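Local structure of globin (5V3T) at residues Leu21-Leu35 with Ala89-Thr101. The protein binds heme as a group II truncated hemoglobin, here with cyanide in the heme pocket, and probably carries or handles oxygen or other small heme ligands. Residues are numbered along the deposited sequence; the frame is centred on the assembly and turned at random.
With HEM (protoporphyrin IX containing Fe), chain C; CYN (cyanide ion), chain D.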
ATOM      1  N   LEU A  21       7.142  12.027 -16.876  1.00 30.93           N
ATOM      2  CA  LEU A  21       7.857  11.922 -15.607  1.00 25.71           C
ATOM      3  C   LEU A  21       7.570  10.582 -14.957  1.00 30.75           C
ATOM      4  O   LEU A  21       8.490   9.869 -14.550  1.00 32.07           O
ATOM      5  CB  LEU A  21       7.489  13.083 -14.669  1.00 24.12           C
ATOM      6  CG  LEU A  21       8.094  13.106 -13.259  1.00 26.23           C
ATOM      7  CD1 LEU A  21       9.601  13.310 -13.305  1.00 25.95           C
ATOM      8  CD2 LEU A  21       7.445  14.206 -12.433  1.00 29.78           C
ATOM      9  N   VAL A  22       6.292  10.216 -14.903  1.00 30.74           N
ATOM     10  CA  VAL A  22       5.885   9.009 -14.199  1.00 31.03           C
ATOM     11  C   VAL A  22       6.295   7.751 -14.963  1.00 37.81           C
ATOM     12  O   VAL A  22       6.777   6.785 -14.361  1.00 38.09           O
ATOM     13  CB  VAL A  22       4.365   9.022 -13.943  1.00 32.24           C
ATOM     14  CG1 VAL A  22       3.876   7.677 -13.387  1.00 33.15           C
ATOM     15  CG2 VAL A  22       4.039  10.147 -12.981  1.00 23.17           C
ATOM     16  N   ASP A  23       6.157   7.775 -16.286  1.00 35.38           N
ATOM     17  CA  ASP A  23       6.612   6.645 -17.093  1.00 41.83           C
ATOM     18  C   ASP A  23       8.119   6.459 -16.908  1.00 38.56           C
ATOM     19  O   ASP A  23       8.607   5.336 -16.746  1.00 35.76           O
ATOM     20  CB  ASP A  23       6.254   6.848 -18.564  1.00 41.71           C
ATOM     21  CG  ASP A  23       4.775   6.622 -18.837  1.00 49.33           C
ATOM     22  OD1 ASP A  23       4.089   6.036 -17.974  1.00 47.06           O
ATOM     23  OD2 ASP A  23       4.288   7.040 -19.906  1.00 47.59           O
ATOM     24  N   THR A  24       8.854   7.570 -16.912  1.00 39.56           N
ATOM     25  CA  THR A  24      10.300   7.533 -16.693  1.00 34.90           C
ATOM     26  C   THR A  24      10.617   7.069 -15.267  1.00 36.79           C
ATOM     27  O   THR A  24      11.494   6.224 -15.061  1.00 37.38           O
ATOM     28  CB  THR A  24      10.939   8.909 -16.948  1.00 39.09           C
ATOM     29  OG1 THR A  24      10.703   9.276 -18.312  1.00 34.51           O
ATOM     30  CG2 THR A  24      12.443   8.890 -16.673  1.00 33.67           C
ATOM     31  N   PHE A  25       9.900   7.625 -14.293  1.00 31.39           N
ATOM     32  CA  PHE A  25      10.084   7.247 -12.890  1.00 30.06           C
ATOM     33  C   PHE A  25      10.023   5.736 -12.691  1.00 33.37           C
ATOM     34  O   PHE A  25      10.958   5.130 -12.142  1.00 38.72           O
ATOM     35  CB  PHE A  25       9.035   7.930 -12.002  1.00 26.51           C
ATOM     36  CG  PHE A  25       9.089   7.484 -10.564  1.00 25.96           C
ATOM     37  CD1 PHE A  25      10.232   7.701  -9.796  1.00 26.50           C
ATOM     38  CD2 PHE A  25       8.015   6.827  -9.988  1.00 30.82           C
ATOM     39  CE1 PHE A  25      10.285   7.303  -8.478  1.00 31.03           C
ATOM     40  CE2 PHE A  25       8.074   6.411  -8.670  1.00 29.65           C
ATOM     41  CZ  PHE A  25       9.220   6.639  -7.916  1.00 26.48           C
ATOM     42  N   TYR A  26       8.944   5.115 -13.162  1.00 33.44           N
ATOM     43  CA  TYR A  26       8.761   3.682 -12.946  1.00 38.75           C
ATOM     44  C   TYR A  26       9.689   2.830 -13.776  1.00 40.07           C
ATOM     45  O   TYR A  26       9.877   1.649 -13.483  1.00 42.92           O
ATOM     46  CB  TYR A  26       7.316   3.281 -13.203  1.00 33.54           C
ATOM     47  CG  TYR A  26       6.479   3.669 -12.032  1.00 37.79           C
ATOM     48  CD1 TYR A  26       6.699   3.086 -10.782  1.00 36.95           C
ATOM     49  CD2 TYR A  26       5.504   4.631 -12.150  1.00 38.84           C
ATOM     50  CE1 TYR A  26       5.955   3.445  -9.697  1.00 29.79           C
ATOM     51  CE2 TYR A  26       4.764   4.999 -11.070  1.00 34.78           C
ATOM     52  CZ  TYR A  26       4.989   4.400  -9.855  1.00 36.33           C
ATOM     53  OH  TYR A  26       4.223   4.790  -8.817  1.00 32.27           O
ATOM     54  N   SER A  27      10.256   3.421 -14.817  1.00 41.08           N
ATOM     55  CA  SER A  27      11.349   2.771 -15.517  1.00 42.52           C
ATOM     56  C   SER A  27      12.505   2.591 -14.527  1.00 47.76           C
ATOM     57  O   SER A  27      13.067   1.504 -14.423  1.00 50.74           O
ATOM     58  CB  SER A  27      11.784   3.581 -16.749  1.00 46.58           C
ATOM     59  OG  SER A  27      12.776   2.895 -17.498  1.00 58.18           O
ATOM     60  N   TYR A  28      12.835   3.648 -13.780  1.00 41.55           N
ATOM     61  CA  TYR A  28      13.922   3.552 -12.802  1.00 41.48           C
ATOM     62  C   TYR A  28      13.541   2.616 -11.658  1.00 43.10           C
ATOM     63  O   TYR A  28      14.351   1.787 -11.228  1.00 39.87           O
ATOM     64  CB  TYR A  28      14.323   4.933 -12.259  1.00 38.98           C
ATOM     65  CG  TYR A  28      15.184   5.735 -13.226  1.00 44.53           C
ATOM     66  CD1 TYR A  28      16.478   5.330 -13.530  1.00 49.93           C
ATOM     67  CD2 TYR A  28      14.704   6.891 -13.831  1.00 39.88           C
ATOM     68  CE1 TYR A  28      17.263   6.040 -14.418  1.00 47.35           C
ATOM     69  CE2 TYR A  28      15.493   7.616 -14.715  1.00 35.96           C
ATOM     70  CZ  TYR A  28      16.770   7.190 -14.996  1.00 42.93           C
ATOM     71  OH  TYR A  28      17.555   7.894 -15.883  1.00 39.60           O
ATOM     72  N   VAL A  29      12.299   2.712 -11.196  1.00 34.94           N
ATOM     73  CA  VAL A  29      11.820   1.821 -10.137  1.00 40.43           C
ATOM     74  C   VAL A  29      11.986   0.343 -10.518  1.00 41.42           C
ATOM     75  O   VAL A  29      12.512  -0.457  -9.743  1.00 44.13           O
ATOM     76  CB  VAL A  29      10.337   2.089  -9.814  1.00 36.17           C
ATOM     77  CG1 VAL A  29       9.793   0.998  -8.860  1.00 31.92           C
ATOM     78  CG2 VAL A  29      10.172   3.485  -9.226  1.00 35.46           C
ATOM     79  N   SER A  30      11.576   0.000 -11.733  1.00 44.50           N
ATOM     80  CA  SER A  30      11.619  -1.377 -12.193  1.00 50.86           C
ATOM     81  C   SER A  30      13.045  -1.931 -12.241  1.00 49.26           C
ATOM     82  O   SER A  30      13.239  -3.140 -12.188  1.00 52.31           O
ATOM     83  CB  SER A  30      10.978  -1.494 -13.578  1.00 59.96           C
ATOM     84  OG  SER A  30      11.850  -1.002 -14.585  1.00 57.34           O
ATOM     85  N   LYS A  31      14.034  -1.048 -12.349  1.00 49.82           N
ATOM     86  CA  LYS A  31      15.434  -1.471 -12.410  1.00 51.49           C
ATOM     87  C   LYS A  31      16.150  -1.382 -11.062  1.00 53.16           C
ATOM     88  O   LYS A  31      17.272  -1.858 -10.921  1.00 49.47           O
ATOM     89  CB  LYS A  31      16.209  -0.632 -13.431  1.00 61.30           C
ATOM     90  CG  LYS A  31      15.661  -0.646 -14.853  1.00 70.71           C
ATOM     91  CD  LYS A  31      16.441   0.335 -15.736  1.00 72.21           C
ATOM     92  CE  LYS A  31      15.806   0.513 -17.115  1.00 69.33           C
ATOM     93  NZ  LYS A  31      15.675  -0.780 -17.845  1.00 77.59           N
ATOM     94  N   HIS A  32      15.504  -0.778 -10.073  1.00 53.86           N
ATOM     95  CA  HIS A  32      16.121  -0.564  -8.769  1.00 45.69           C
ATOM     96  C   HIS A  32      15.896  -1.781  -7.891  1.00 51.02           C
ATOM     97  O   HIS A  32      14.752  -2.167  -7.651  1.00 48.60           O
ATOM     98  CB  HIS A  32      15.551   0.681  -8.079  1.00 39.45           C
ATOM     99  CG  HIS A  32      16.463   1.270  -7.045  1.00 43.40           C
ATOM    100  ND1 HIS A  32      16.919   0.553  -5.959  1.00 47.08           N
ATOM    101  CD2 HIS A  32      16.996   2.510  -6.926  1.00 37.56           C
ATOM    102  CE1 HIS A  32      17.701   1.322  -5.222  1.00 45.90           C
ATOM    103  NE2 HIS A  32      17.762   2.516  -5.786  1.00 46.88           N
ATOM    104  N   PRO A  33      16.992  -2.393  -7.417  1.00 57.22           N
ATOM    105  CA  PRO A  33      16.945  -3.632  -6.629  1.00 62.58           C
ATOM    106  C   PRO A  33      16.232  -3.463  -5.287  1.00 63.59           C
ATOM    107  O   PRO A  33      15.697  -4.434  -4.746  1.00 64.77           O
ATOM    108  CB  PRO A  33      18.427  -3.969  -6.419  1.00 63.81           C
ATOM    109  CG  PRO A  33      19.132  -2.653  -6.528  1.00 65.07           C
ATOM    110  CD  PRO A  33      18.369  -1.884  -7.566  1.00 53.79           C
ATOM    111  N   ASP A  34      16.219  -2.242  -4.762  1.00 57.80           N
ATOM    112  CA  ASP A  34      15.571  -1.974  -3.483  1.00 53.96           C
ATOM    113  C   ASP A  34      14.082  -1.721  -3.634  1.00 51.69           C
ATOM    114  O   ASP A  34      13.376  -1.623  -2.637  1.00 43.11           O
ATOM    115  CB  ASP A  34      16.213  -0.774  -2.786  1.00 58.52           C
ATOM    116  CG  ASP A  34      17.632  -1.040  -2.357  1.00 62.74           C
ATOM    117  OD1 ASP A  34      17.922  -2.191  -1.973  1.00 74.61           O
ATOM    118  OD2 ASP A  34      18.458  -0.106  -2.418  1.00 63.13           O
ATOM    119  N   LEU A  35      13.606  -1.595  -4.870  1.00 40.38           N
ATOM    120  CA  LEU A  35      12.208  -1.222  -5.074  1.00 43.16           C
ATOM    121  C   LEU A  35      11.405  -2.238  -5.878  1.00 44.31           C
ATOM    122  O   LEU A  35      10.289  -2.592  -5.497  1.00 47.50           O
ATOM    123  CB  LEU A  35      12.133   0.137  -5.762  1.00 35.31           C
ATOM    124  CG  LEU A  35      12.729   1.315  -5.003  1.00 36.25           C
ATOM    125  CD1 LEU A  35      12.531   2.570  -5.839  1.00 33.30           C
ATOM    126  CD2 LEU A  35      12.073   1.464  -3.627  1.00 40.04           C
ATOM    127  N   ALA A  89      15.584   5.291  -1.909  1.00 36.56           N
ATOM    128  CA  ALA A  89      15.643   4.790  -3.284  1.00 37.08           C
ATOM    129  C   ALA A  89      14.517   5.405  -4.133  1.00 34.01           C
ATOM    130  O   ALA A  89      14.704   5.767  -5.296  1.00 31.65           O
ATOM    131  CB  ALA A  89      15.566   3.279  -3.305  1.00 32.75           C
ATOM    132  N   TRP A  90      13.340   5.531  -3.537  1.00 32.60           N
ATOM    133  CA  TRP A  90      12.206   6.111  -4.227  1.00 32.24           C
ATOM    134  C   TRP A  90      12.525   7.530  -4.689  1.00 27.76           C
ATOM    135  O   TRP A  90      12.322   7.884  -5.848  1.00 28.15           O
ATOM    136  CB  TRP A  90      10.994   6.138  -3.297  1.00 27.05           C
ATOM    137  CG  TRP A  90       9.723   6.371  -3.979  1.00 27.03           C
ATOM    138  CD1 TRP A  90       8.847   5.420  -4.368  1.00 28.60           C
ATOM    139  CD2 TRP A  90       9.145   7.640  -4.364  1.00 30.80           C
ATOM    140  NE1 TRP A  90       7.770   6.000  -4.969  1.00 32.03           N
ATOM    141  CE2 TRP A  90       7.906   7.357  -4.974  1.00 27.15           C
ATOM    142  CE3 TRP A  90       9.549   8.974  -4.248  1.00 26.01           C
ATOM    143  CZ2 TRP A  90       7.057   8.357  -5.486  1.00 31.26           C
ATOM    144  CZ3 TRP A  90       8.701   9.977  -4.752  1.00 26.90           C
ATOM    145  CH2 TRP A  90       7.466   9.656  -5.360  1.00 29.12           C
ATOM    146  N   LEU A  91      13.002   8.342  -3.755  1.00 29.91           N
ATOM    147  CA  LEU A  91      13.350   9.729  -4.044  1.00 33.58           C
ATOM    148  C   LEU A  91      14.509   9.821  -5.026  1.00 36.22           C
ATOM    149  O   LEU A  91      14.560  10.742  -5.838  1.00 31.72           O
ATOM    150  CB  LEU A  91      13.690  10.471  -2.751  1.00 33.90           C
ATOM    151  CG  LEU A  91      12.479  10.738  -1.853  1.00 31.17           C
ATOM    152  CD1 LEU A  91      12.897  11.284  -0.496  1.00 35.41           C
ATOM    153  CD2 LEU A  91      11.518  11.698  -2.557  1.00 27.85           C
ATOM    154  N   SER A  92      15.445   8.877  -4.939  1.00 32.20           N
ATOM    155  CA  SER A  92      16.547   8.820  -5.905  1.00 33.37           C
ATOM    156  C   SER A  92      16.059   8.585  -7.334  1.00 33.33           C
ATOM    157  O   SER A  92      16.522   9.241  -8.278  1.00 32.07           O
ATOM    158  CB  SER A  92      17.538   7.720  -5.524  1.00 35.75           C
ATOM    159  OG  SER A  92      18.509   7.582  -6.549  1.00 49.45           O
ATOM    160  N   CYS A  93      15.125   7.654  -7.496  1.00 27.75           N
ATOM    161  CA  CYS A  93      14.557   7.389  -8.810  1.00 32.65           C
ATOM    162  C   CYS A  93      13.796   8.605  -9.310  1.00 34.62           C
ATOM    163  O   CYS A  93      13.849   8.923 -10.502  1.00 33.12           O
ATOM    164  CB  CYS A  93      13.621   6.181  -8.781  1.00 33.64           C
ATOM    165  SG  CYS A  93      14.483   4.605  -8.538  1.00 35.30           S
ATOM    166  N   MET A  94      13.090   9.284  -8.407  1.00 29.17           N
ATOM    167  CA  MET A  94      12.315  10.461  -8.818  1.00 25.47           C
ATOM    168  C   MET A  94      13.233  11.599  -9.247  1.00 28.41           C
ATOM    169  O   MET A  94      12.928  12.322 -10.204  1.00 31.98           O
ATOM    170  CB  MET A  94      11.385  10.931  -7.693  1.00 25.96           C
ATOM    171  CG  MET A  94      10.489  12.133  -8.091  1.00 32.57           C
ATOM    172  SD  MET A  94       9.482  11.824  -9.557  1.00 30.87           S
ATOM    173  CE  MET A  94       8.199  10.769  -8.904  1.00 33.06           C
ATOM    174  N   GLU A  95      14.340  11.773  -8.526  1.00 27.25           N
ATOM    175  CA  GLU A  95      15.356  12.756  -8.890  1.00 37.12           C
ATOM    176  C   GLU A  95      15.867  12.532 -10.317  1.00 31.01           C
ATOM    177  O   GLU A  95      15.992  13.478 -11.111  1.00 30.78           O
ATOM    178  CB  GLU A  95      16.524  12.705  -7.906  1.00 55.94           C
ATOM    179  CG  GLU A  95      16.667  13.950  -7.058  1.00 72.54           C
ATOM    180  CD  GLU A  95      17.839  13.880  -6.093  1.00 82.31           C
ATOM    181  OE1 GLU A  95      18.373  12.769  -5.873  1.00 79.93           O
ATOM    182  OE2 GLU A  95      18.231  14.943  -5.562  1.00 87.62           O
ATOM    183  N   GLN A  96      16.162  11.274 -10.632  1.00 32.29           N
ATOM    184  CA  GLN A  96      16.681  10.910 -11.949  1.00 34.47           C
ATOM    185  C   GLN A  96      15.612  11.094 -13.029  1.00 34.20           C
ATOM    186  O   GLN A  96      15.918  11.525 -14.140  1.00 36.77           O
ATOM    187  CB  GLN A  96      17.183   9.473 -11.948  1.00 33.47           C
ATOM    188  CG  GLN A  96      18.316   9.233 -10.967  1.00 35.43           C
ATOM    189  CD  GLN A  96      18.676   7.769 -10.860  1.00 43.18           C
ATOM    190  OE1 GLN A  96      18.359   7.108  -9.872  1.00 40.74           O
ATOM    191  NE2 GLN A  96      19.337   7.255 -11.881  1.00 34.49           N
ATOM    192  N   ALA A  97      14.365  10.757 -12.702  1.00 30.46           N
ATOM    193  CA  ALA A  97      13.251  10.986 -13.619  1.00 29.99           C
ATOM    194  C   ALA A  97      13.084  12.486 -13.902  1.00 30.87           C
ATOM    195  O   ALA A  97      12.833  12.887 -15.036  1.00 25.64           O
ATOM    196  CB  ALA A  97      11.959  10.403 -13.054  1.00 30.11           C
ATOM    197  N   MET A  98      13.229  13.308 -12.868  1.00 27.15           N
ATOM    198  CA  MET A  98      13.109  14.745 -13.027  1.00 25.49           C
ATOM    199  C   MET A  98      14.242  15.292 -13.894  1.00 32.27           C
ATOM    200  O   MET A  98      14.018  16.167 -14.725  1.00 30.97           O
ATOM    201  CB  MET A  98      13.101  15.450 -11.674  1.00 26.96           C
ATOM    202  CG  MET A  98      11.791  15.302 -10.891  1.00 26.78           C
ATOM    203  SD  MET A  98      11.914  16.099  -9.278  1.00 34.96           S
ATOM    204  CE  MET A  98      10.168  16.221  -8.881  1.00 36.00           C
ATOM    205  N   ASP A  99      15.461  14.797 -13.672  1.00 28.48           N
ATOM    206  CA  ASP A  99      16.583  15.172 -14.513  1.00 30.59           C
ATOM    207  C   ASP A  99      16.270  14.829 -15.971  1.00 32.49           C
ATOM    208  O   ASP A  99      16.361  15.683 -16.858  1.00 34.41           O
ATOM    209  CB  ASP A  99      17.867  14.474 -14.052  1.00 38.49           C
ATOM    210  CG  ASP A  99      18.439  15.082 -12.779  1.00 40.54           C
ATOM    211  OD1 ASP A  99      17.941  16.142 -12.342  1.00 34.98           O
ATOM    212  OD2 ASP A  99      19.396  14.505 -12.219  1.00 43.20           O
ATOM    213  N   ASP A 100      15.840  13.596 -16.205  1.00 29.03           N
ATOM    214  CA  ASP A 100      15.592  13.113 -17.559  1.00 27.59           C
ATOM    215  C   ASP A 100      14.452  13.879 -18.225  1.00 30.30           C
ATOM    216  O   ASP A 100      14.429  14.047 -19.442  1.00 30.43           O
ATOM    217  CB  ASP A 100      15.217  11.641 -17.527  1.00 29.44           C
ATOM    218  CG  ASP A 100      16.406  10.729 -17.253  1.00 38.84           C
ATOM    219  OD1 ASP A 100      17.531  11.227 -17.040  1.00 35.90           O
ATOM    220  OD2 ASP A 100      16.180   9.509 -17.198  1.00 39.77           O
ATOM    221  N   THR A 101      13.514  14.354 -17.423  1.00 28.62           N
ATOM    222  CA  THR A 101      12.347  15.005 -17.995  1.00 35.87           C
ATOM    223  C   THR A 101      12.503  16.517 -18.037  1.00 32.49           C
ATOM    224  O   THR A 101      11.609  17.216 -18.518  1.00 30.18           O
ATOM    225  CB  THR A 101      11.075  14.643 -17.210  1.00 37.23           C
ATOM    226  OG1 THR A 101      11.242  15.014 -15.844  1.00 45.22           O
ATOM    227  CG2 THR A 101      10.840  13.155 -17.277  1.00 28.71           C
TER
HETATM  228  CHA HEM C 201       1.082   2.342  -4.178  1.00 35.51           C
HETATM  229  CHB HEM C 201       5.701   1.460  -2.625  1.00 35.29           C
HETATM  230  CHC HEM C 201       6.131   6.214  -1.596  1.00 29.58           C
HETATM  231  CHD HEM C 201       1.980   7.246  -3.954  1.00 36.82           C
HETATM  232  C1A HEM C 201       2.290   1.712  -3.857  1.00 41.61           C
HETATM  233  C2A HEM C 201       2.563   0.288  -3.979  1.00 44.81           C
HETATM  234  C3A HEM C 201       3.817   0.051  -3.561  1.00 42.67           C
HETATM  235  C4A HEM C 201       4.411   1.308  -3.138  1.00 39.13           C
HETATM  236  CMA HEM C 201       4.523  -1.326  -3.523  1.00 48.11           C
HETATM  237  CAA HEM C 201       1.564  -0.756  -4.531  1.00 52.51           C
HETATM  238  CBA HEM C 201       1.273  -0.445  -6.001  1.00 64.02           C
HETATM  239  CGA HEM C 201      -0.146  -0.815  -6.343  1.00 67.50           C
HETATM  240  O1A HEM C 201      -0.770  -1.574  -5.556  1.00 69.41           O
HETATM  241  O2A HEM C 201      -0.648  -0.356  -7.403  1.00 63.10           O
HETATM  242  C1B HEM C 201       6.212   2.672  -2.188  1.00 34.06           C
HETATM  243  C2B HEM C 201       7.507   2.894  -1.570  1.00 32.14           C
HETATM  244  C3B HEM C 201       7.607   4.198  -1.274  1.00 29.82           C
HETATM  245  C4B HEM C 201       6.387   4.862  -1.698  1.00 27.74           C
HETATM  246  CMB HEM C 201       8.577   1.816  -1.278  1.00 36.89           C
HETATM  247  CAB HEM C 201       8.815   4.890  -0.608  1.00 37.79           C
HETATM  248  CBB HEM C 201       8.642   5.909   0.248  1.00 32.91           C
HETATM  249  C1C HEM C 201       5.134   6.894  -2.233  1.00 27.07           C
HETATM  250  C2C HEM C 201       5.086   8.330  -2.455  1.00 35.65           C
HETATM  251  C3C HEM C 201       3.957   8.609  -3.107  1.00 39.14           C
HETATM  252  C4C HEM C 201       3.218   7.373  -3.325  1.00 37.59           C
HETATM  253  CMC HEM C 201       6.145   9.375  -2.031  1.00 28.33           C
HETATM  254  CAC HEM C 201       3.525  10.039  -3.514  1.00 33.23           C
HETATM  255  CBC HEM C 201       2.937  10.184  -4.691  1.00 49.49           C
HETATM  256  C1D HEM C 201       1.371   6.018  -4.226  1.00 34.01           C
HETATM  257  C2D HEM C 201       0.084   5.886  -4.877  1.00 31.39           C
HETATM  258  C3D HEM C 201      -0.207   4.383  -4.946  1.00 39.12           C
HETATM  259  C4D HEM C 201       0.935   3.720  -4.332  1.00 39.16           C
HETATM  260  CMD HEM C 201      -0.809   7.031  -5.398  1.00 31.77           C
HETATM  261  CAD HEM C 201      -1.462   3.733  -5.558  1.00 42.59           C
HETATM  262  CBD HEM C 201      -2.357   3.266  -4.412  1.00 45.00           C
HETATM  263  CGD HEM C 201      -3.711   2.851  -4.928  1.00 50.03           C
HETATM  264  O1D HEM C 201      -3.939   1.620  -5.024  1.00 47.38           O
HETATM  265  O2D HEM C 201      -4.554   3.738  -5.244  1.00 44.58           O
HETATM  266  NA  HEM C 201       3.444   2.299  -3.334  1.00 38.52           N
HETATM  267  NB  HEM C 201       5.569   3.905  -2.254  1.00 30.01           N
HETATM  268  NC  HEM C 201       3.988   6.336  -2.787  1.00 33.29           N
HETATM  269  ND  HEM C 201       1.832   4.719  -3.911  1.00 29.89           N
HETATM  270 FE   HEM C 201       3.768   4.337  -3.221  1.00 33.83          FE
HETATM  271  C   CYN D 202       4.513   4.442  -5.054  1.00 34.34           C
HETATM  272  N   CYN D 202       5.044   4.449  -6.085  1.00 33.79           N
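Phe25 of helix 14-31 pushes its ring edge against the indole face of Trp90 in helix 84-101. This is an edge-to-face pair with planes at 61°, and Phe25 CZ lies 3.3 Å from Trp90 CE2. With chi1 at 175°, Phe25 CG points away from the backbone N and the ring fills the hole among Trp90, Cys93, Met94 and Ala97. The bent Met94 chain lays CE over one face of that ring, 3.8 Å from its centroid; Val29 CG2 covers the opposite face. Leu21 is a second knob, its CD1 3.8 Å from Ala97 CB. The small Ala97 lets the backbones come close.

The Phe25-Trp90 pair reaches the distal heme pocket. The opposite indole face of Trp90 meets the heme methyl CMC. Trp90 NE1 gives a weak but nearly straight bond to the cyanide N at 3.3 Å, and Tyr26 OH donates to the same atom at 2.9 Å. Gln50 also hydrogen-bonds Tyr26 OH.

Past the end of helix 14-31, the His32 ring lies against buried Ala89, a CH-pi contact with Ala89 CB 3.4 Å from His32 NE2.

The Tyr28 flank is more open and polar. Tyr28 OH donates to OD2 of the exposed Asp100; the modelled 2.5 Å is doubtfully short. Gln96 CB covers one face of the Tyr28 ring.

This is the B-G helix contact of the two-over-two truncated hemoglobin fold. Segments 21-31 and 89-101 cross at 136° between N-to-C directions, their axes approaching to 8.4 Å. Val22 and Tyr26 pack on helix 44-57, while Glu95 and Met98 pack on helix 105-122.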